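Local atomic coordinates of RNA polymerase sigma factor (Bartonella quintana, PDB entry 5UXX), a protein that probably binds core RNA polymerase and promoter DNA as an ECF-type sigma factor, directing transcription initiation at selected genes. Residues 21-26 / 34-39; 41-46 / 62-67. All coordinates share one frame; numbering follows the deposited sequence.

Overall arrangement
Both contacts join helices of sigma-70 region 2, and helix 33-46 serves in each: its earlier turns face helix 7-26 in contact 1 (21-26 with 34-39), its last turns face helix 57-81 in contact 2 (41-46 with 62-67). Their centres lie about 10 Å apart, and F22 packs on F62 while L36 and A23 pack on L65, so the two contacts belong to one apolar interior. Contact 1 is the deeper, its centre about 7 Å from the centre of the chain against about 12 Å, and all three of its touching residues are buried. Contact 2, equally apolar where it touches, includes an exposed lysine whose aliphatic base meets an isoleucine.

Contact 1: residues 21-26 / 34-39; sequences AFAISL and EDLVQD
A23 puts its single methyl group against two residues of the facing helix, V37 and L36, and has more of its own surface buried here than any other residue of the contact. The tighter approach is A23 CB to V37 CG2, 3.7 Å; on L36 the branch CD2 does the touching, at 4.1 Å from A23 CB. Only carbon atoms meet here, so the attraction is dispersion and the exclusion of water. The small A23 lets the backbones draw near, with 6.7 Å from A23 CA to V37 CA. V37 reaches across with the methyl that lies beside its own backbone N, while CG1 stands anti to that N (chi1 179°). This is one helix-helix seam of the sigma-70 region 2 helical bundle: helix 7-26 and helix 33-46 follow each other in the chain. L36 also reaches L65, E68 and F69 on helix 57-81, so its side chain belongs to a three-helix junction. F22 stacks its ring on that of F62 and also touches I122 of helix 115-125. A21 O is gripped twice, by S25 N at 3.0 Å and S25 OG at 2.7 Å. The two donors come from opposite sides of the carbonyl plane, and the second bond gives the buried S25 hydroxyl an acceptor. I24 and S25 also pack on a chain of another protein, and E34 OE2 forms a salt bridge with R20.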
loop_
_atom_site.group_PDB
_atom_site.type_symbol
_atom_site.label_atom_id
_atom_site.label_comp_id
_atom_site.label_asym_id
_atom_site.label_seq_id
_atom_site.Cartn_x
_atom_site.Cartn_y
_atom_site.Cartn_z
ATOM N N ALA A 21 0.660 -3.054 -4.947
ATOM C CA ALA A 21 1.883 -3.069 -4.150
ATOM C C ALA A 21 1.632 -2.495 -2.760
ATOM O O ALA A 21 2.215 -2.948 -1.774
ATOM C CB ALA A 21 2.987 -2.294 -4.852
ATOM N N PHE A 22 0.763 -1.493 -2.695
ATOM C CA PHE A 22 0.388 -0.872 -1.431
ATOM C C PHE A 22 -0.364 -1.856 -0.545
ATOM O O PHE A 22 -0.128 -1.926 0.661
ATOM C CB PHE A 22 -0.461 0.376 -1.683
ATOM C CG PHE A 22 -0.846 1.114 -0.432
ATOM C CD1 PHE A 22 0.120 1.535 0.467
ATOM C CD2 PHE A 22 -2.175 1.402 -0.164
ATOM C CE1 PHE A 22 -0.233 2.218 1.617
ATOM C CE2 PHE A 22 -2.535 2.086 0.983
ATOM C CZ PHE A 22 -1.561 2.496 1.875
ATOM N N ALA A 23 -1.270 -2.616 -1.154
ATOM C CA ALA A 23 -2.065 -3.600 -0.430
ATOM C C ALA A 23 -1.192 -4.714 0.140
ATOM O O ALA A 23 -1.376 -5.134 1.282
ATOM C CB ALA A 23 -3.137 -4.182 -1.337
ATOM N N ILE A 24 -0.245 -5.189 -0.662
ATOM C CA ILE A 24 0.658 -6.253 -0.239
ATOM C C ILE A 24 1.574 -5.773 0.886
ATOM O O ILE A 24 1.816 -6.495 1.854
ATOM C CB ILE A 24 1.502 -6.772 -1.425
ATOM C CG1 ILE A 24 0.614 -7.554 -2.396
ATOM C CG2 ILE A 24 2.646 -7.648 -0.939
ATOM C CD1 ILE A 24 1.283 -7.891 -3.709
ATOM N N SER A 25 2.064 -4.543 0.762
ATOM C CA SER A 25 2.915 -3.946 1.787
ATOM C C SER A 25 2.159 -3.765 3.100
ATOM O O SER A 25 2.732 -3.881 4.183
ATOM C CB SER A 25 3.460 -2.598 1.310
ATOM O OG SER A 25 4.190 -2.735 0.105
ATOM N N LEU A 26 0.866 -3.480 2.990
ATOM C CA LEU A 26 0.033 -3.174 4.146
ATOM C C LEU A 26 -0.481 -4.429 4.850
ATOM O O LEU A 26 -0.653 -4.439 6.069
ATOM C CB LEU A 26 -1.151 -2.305 3.714
ATOM C CG LEU A 26 -1.482 -1.070 4.552
ATOM C CD1 LEU A 26 -0.259 -0.182 4.709
ATOM C CD2 LEU A 26 -2.629 -0.298 3.917
ATOM N N GLU A 34 -4.915 -9.541 -2.257
ATOM C CA GLU A 34 -5.409 -9.440 -3.624
ATOM C C GLU A 34 -6.904 -9.117 -3.666
ATOM O O GLU A 34 -7.371 -8.415 -4.563
ATOM C CB GLU A 34 -5.139 -10.750 -4.373
ATOM C CG GLU A 34 -3.711 -10.911 -4.892
ATOM C CD GLU A 34 -3.349 -9.964 -6.022
ATOM O OE1 GLU A 34 -4.209 -9.169 -6.456
ATOM O OE2 GLU A 34 -2.188 -10.018 -6.478
ATOM N N ASP A 35 -7.646 -9.625 -2.687
ATOM C CA ASP A 35 -9.067 -9.311 -2.546
ATOM C C ASP A 35 -9.285 -7.861 -2.132
ATOM O O ASP A 35 -10.288 -7.244 -2.491
ATOM C CB ASP A 35 -9.728 -10.248 -1.534
ATOM C CG ASP A 35 -9.893 -11.657 -2.067
ATOM O OD1 ASP A 35 -9.812 -11.839 -3.300
ATOM O OD2 ASP A 35 -10.103 -12.581 -1.253
ATOM N N LEU A 36 -8.339 -7.332 -1.363
ATOM C CA LEU A 36 -8.385 -5.948 -0.909
ATOM C C LEU A 36 -8.370 -4.975 -2.084
ATOM O O LEU A 36 -9.090 -3.976 -2.084
ATOM C CB LEU A 36 -7.211 -5.664 0.028
ATOM C CG LEU A 36 -7.204 -4.330 0.773
ATOM C CD1 LEU A 36 -8.476 -4.161 1.585
ATOM C CD2 LEU A 36 -5.978 -4.239 1.664
ATOM N N VAL A 37 -7.545 -5.273 -3.082
ATOM C CA VAL A 37 -7.474 -4.459 -4.290
ATOM C C VAL A 37 -8.788 -4.534 -5.062
ATOM O O VAL A 37 -9.302 -3.520 -5.537
ATOM C CB VAL A 37 -6.319 -4.907 -5.203
ATOM C CG1 VAL A 37 -6.279 -4.061 -6.466
ATOM C CG2 VAL A 37 -4.996 -4.820 -4.462
ATOM N N GLN A 38 -9.320 -5.746 -5.184
ATOM C CA GLN A 38 -10.586 -5.981 -5.871
ATOM C C GLN A 38 -11.719 -5.150 -5.271
ATOM O O GLN A 38 -12.468 -4.493 -5.993
ATOM C CB GLN A 38 -10.941 -7.469 -5.831
ATOM C CG GLN A 38 -12.012 -7.878 -6.824
ATOM C CD GLN A 38 -12.139 -9.382 -6.957
ATOM O OE1 GLN A 38 -11.447 -10.006 -7.762
ATOM N NE2 GLN A 38 -13.029 -9.974 -6.168
ATOM N N ASP A 39 -11.838 -5.186 -3.946
ATOM C CA ASP A 39 -12.875 -4.432 -3.249
ATOM C C ASP A 39 -12.691 -2.929 -3.436
ATOM O O ASP A 39 -13.664 -2.186 -3.544
ATOM C CB ASP A 39 -12.878 -4.773 -1.757
ATOM C CG ASP A 39 -13.292 -6.207 -1.486
ATOM O OD1 ASP A 39 -13.925 -6.823 -2.369
ATOM O OD2 ASP A 39 -12.987 -6.718 -0.388
#

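Contact 2: residues 41-46 / 62-67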
loop_
_atom_site.group_PDB
_atom_site.type_symbol
_atom_site.label_atom_id
_atom_site.label_comp_id
_atom_site.label_asym_id
_atom_site.label_seq_id
_atom_site.Cartn_x
_atom_site.Cartn_y
_atom_site.Cartn_z
ATOM N N LEU A 41 -11.293 -1.429 -6.049
ATOM C CA LEU A 41 -11.671 -1.127 -7.424
ATOM C C LEU A 41 -13.183 -0.979 -7.567
ATOM O O LEU A 41 -13.667 -0.086 -8.264
ATOM C CB LEU A 41 -11.162 -2.220 -8.366
ATOM C CG LEU A 41 -11.209 -1.911 -9.863
ATOM C CD1 LEU A 41 -10.210 -0.821 -10.208
ATOM C CD2 LEU A 41 -10.944 -3.166 -10.679
HETATM N N MSE A 42 -13.922 -1.861 -6.901
HETATM C CA MSE A 42 -15.377 -1.835 -6.971
HETATM C C MSE A 42 -15.954 -0.601 -6.283
HETATM O O MSE A 42 -16.909 -0.000 -6.778
HETATM C CB MSE A 42 -15.967 -3.106 -6.355
HETATM C CG MSE A 42 -16.029 -4.280 -7.319
HETATM SE SE MSE A 42 -16.788 -5.890 -6.524
HETATM C CE MSE A 42 -15.358 -6.310 -5.270
ATOM N N LYS A 43 -15.371 -0.221 -5.151
ATOM C CA LYS A 43 -15.829 0.952 -4.415
ATOM C C LYS A 43 -15.464 2.240 -5.146
ATOM O O LYS A 43 -16.249 3.186 -5.182
ATOM C CB LYS A 43 -15.243 0.967 -3.002
ATOM C CG LYS A 43 -15.738 -0.163 -2.116
ATOM C CD LYS A 43 -15.129 -0.082 -0.726
ATOM C CE LYS A 43 -15.475 -1.310 0.099
ATOM N NZ LYS A 43 -16.942 -1.457 0.298
ATOM N N ALA A 44 -14.268 2.269 -5.726
ATOM C CA ALA A 44 -13.795 3.446 -6.442
ATOM C C ALA A 44 -14.625 3.699 -7.695
ATOM O O ALA A 44 -14.893 4.845 -8.051
ATOM C CB ALA A 44 -12.327 3.292 -6.803
ATOM N N TRP A 45 -15.029 2.622 -8.362
ATOM C CA TRP A 45 -15.850 2.741 -9.559
ATOM C C TRP A 45 -17.221 3.318 -9.226
ATOM O O TRP A 45 -17.775 4.108 -9.988
ATOM C CB TRP A 45 -16.004 1.385 -10.250
ATOM C CG TRP A 45 -16.576 1.494 -11.629
ATOM C CD1 TRP A 45 -17.897 1.491 -11.970
ATOM C CD2 TRP A 45 -15.847 1.641 -12.853
ATOM N NE1 TRP A 45 -18.035 1.619 -13.330
ATOM C CE2 TRP A 45 -16.790 1.713 -13.896
ATOM C CE3 TRP A 45 -14.486 1.715 -13.168
ATOM C CZ2 TRP A 45 -16.420 1.855 -15.231
ATOM C CZ3 TRP A 45 -14.119 1.856 -14.495
ATOM C CH2 TRP A 45 -15.082 1.924 -15.509
ATOM N N ALA A 46 -17.768 2.913 -8.085
ATOM C CA ALA A 46 -19.070 3.401 -7.654
ATOM C C ALA A 46 -19.003 4.857 -7.193
ATOM O O ALA A 46 -19.939 5.626 -7.412
ATOM C CB ALA A 46 -19.623 2.521 -6.542
ATOM N N PHE A 62 -5.757 5.283 -2.822
ATOM C CA PHE A 62 -5.040 4.710 -1.689
ATOM C C PHE A 62 -5.828 4.872 -0.393
ATOM O O PHE A 62 -5.786 4.007 0.480
ATOM C CB PHE A 62 -3.658 5.351 -1.544
ATOM C CG PHE A 62 -2.591 4.704 -2.386
ATOM C CD1 PHE A 62 -2.801 4.453 -3.733
ATOM C CD2 PHE A 62 -1.372 4.352 -1.828
ATOM C CE1 PHE A 62 -1.818 3.860 -4.505
ATOM C CE2 PHE A 62 -0.384 3.760 -2.596
ATOM C CZ PHE A 62 -0.608 3.514 -3.935
ATOM N N THR A 63 -6.545 5.986 -0.277
ATOM C CA THR A 63 -7.375 6.253 0.891
ATOM C C THR A 63 -8.482 5.212 1.029
ATOM O O THR A 63 -8.762 4.730 2.128
ATOM C CB THR A 63 -8.006 7.658 0.825
ATOM O OG1 THR A 63 -6.974 8.640 0.679
ATOM C CG2 THR A 63 -8.801 7.948 2.091
ATOM N N ILE A 64 -9.109 4.868 -0.092
ATOM C CA ILE A 64 -10.166 3.862 -0.099
ATOM C C ILE A 64 -9.634 2.496 0.330
ATOM O O ILE A 64 -10.247 1.816 1.155
ATOM C CB ILE A 64 -10.814 3.740 -1.491
ATOM C CG1 ILE A 64 -11.519 5.046 -1.865
ATOM C CG2 ILE A 64 -11.795 2.577 -1.526
ATOM C CD1 ILE A 64 -12.091 5.053 -3.267
ATOM N N LEU A 65 -8.486 2.109 -0.218
ATOM C CA LEU A 65 -7.877 0.824 0.112
ATOM C C LEU A 65 -7.434 0.787 1.570
ATOM O O LEU A 65 -7.663 -0.202 2.268
ATOM C CB LEU A 65 -6.687 0.535 -0.811
ATOM C CG LEU A 65 -6.112 -0.886 -0.769
ATOM C CD1 LEU A 65 -5.659 -1.323 -2.152
ATOM C CD2 LEU A 65 -4.957 -0.993 0.218
ATOM N N ARG A 66 -6.791 1.861 2.020
ATOM C CA ARG A 66 -6.344 1.966 3.405
ATOM C C ARG A 66 -7.494 1.798 4.394
ATOM O O ARG A 66 -7.387 1.047 5.362
ATOM C CB ARG A 66 -5.663 3.316 3.646
ATOM C CG ARG A 66 -5.631 3.712 5.111
ATOM C CD ARG A 66 -5.607 5.216 5.301
ATOM N NE ARG A 66 -6.066 5.589 6.637
ATOM C CZ ARG A 66 -5.280 5.671 7.706
ATOM N NH1 ARG A 66 -3.987 5.407 7.604
ATOM N NH2 ARG A 66 -5.790 6.018 8.880
ATOM N N ASN A 67 -8.601 2.485 4.131
ATOM C CA ASN A 67 -9.733 2.474 5.046
ATOM C C ASN A 67 -10.454 1.134 5.031
ATOM O O ASN A 67 -10.947 0.674 6.060
ATOM C CB ASN A 67 -10.708 3.602 4.704
ATOM C CG ASN A 67 -10.182 4.966 5.105
ATOM O OD1 ASN A 67 -9.413 5.092 6.060
ATOM N ND2 ASN A 67 -10.593 5.999 4.378
#
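I64 carries the whole of segment 62-67's share in this contact, meeting K43 and A44 on segment 41-46. Along the segment, F62 comes first and meets F129 edge-to-face; it also packs on an aromatic side chain of another protein's chain. T63 follows, bonded through OG1 to the backbone oxygen of A59. At I64 the side chain forks over the facing helix. In its longer arm CD1 stands anti to CA (chi2 175°), which carries that methyl to 3.9 Å from A44 CA and 4.0 Å from A44 CB, so it rests partly on backbone. The other branch, CG2, is anti to the backbone N and comes within 4.1 Å of K43 CB. K43 therefore contributes its aliphatic base, and its chain then leads away to an ammonium group in a long, weak ion pair with E68. The closest pair of CA atoms is A44 CA and I64 CA, 7.3 Å apart. L65 packs on T40 of helix 33-46, and R66 forms a salt bridge through NH1 with E119; its NE makes a weak bond to N67 OD1, 3.4 Å. Within the region 2 bundle, helix 57-81 thus lies between several partners: I64 meets helix 33-46, F62 and L65 meet L19 of helix 7-26, and T63 and R66 touch I137 of helix 131-138.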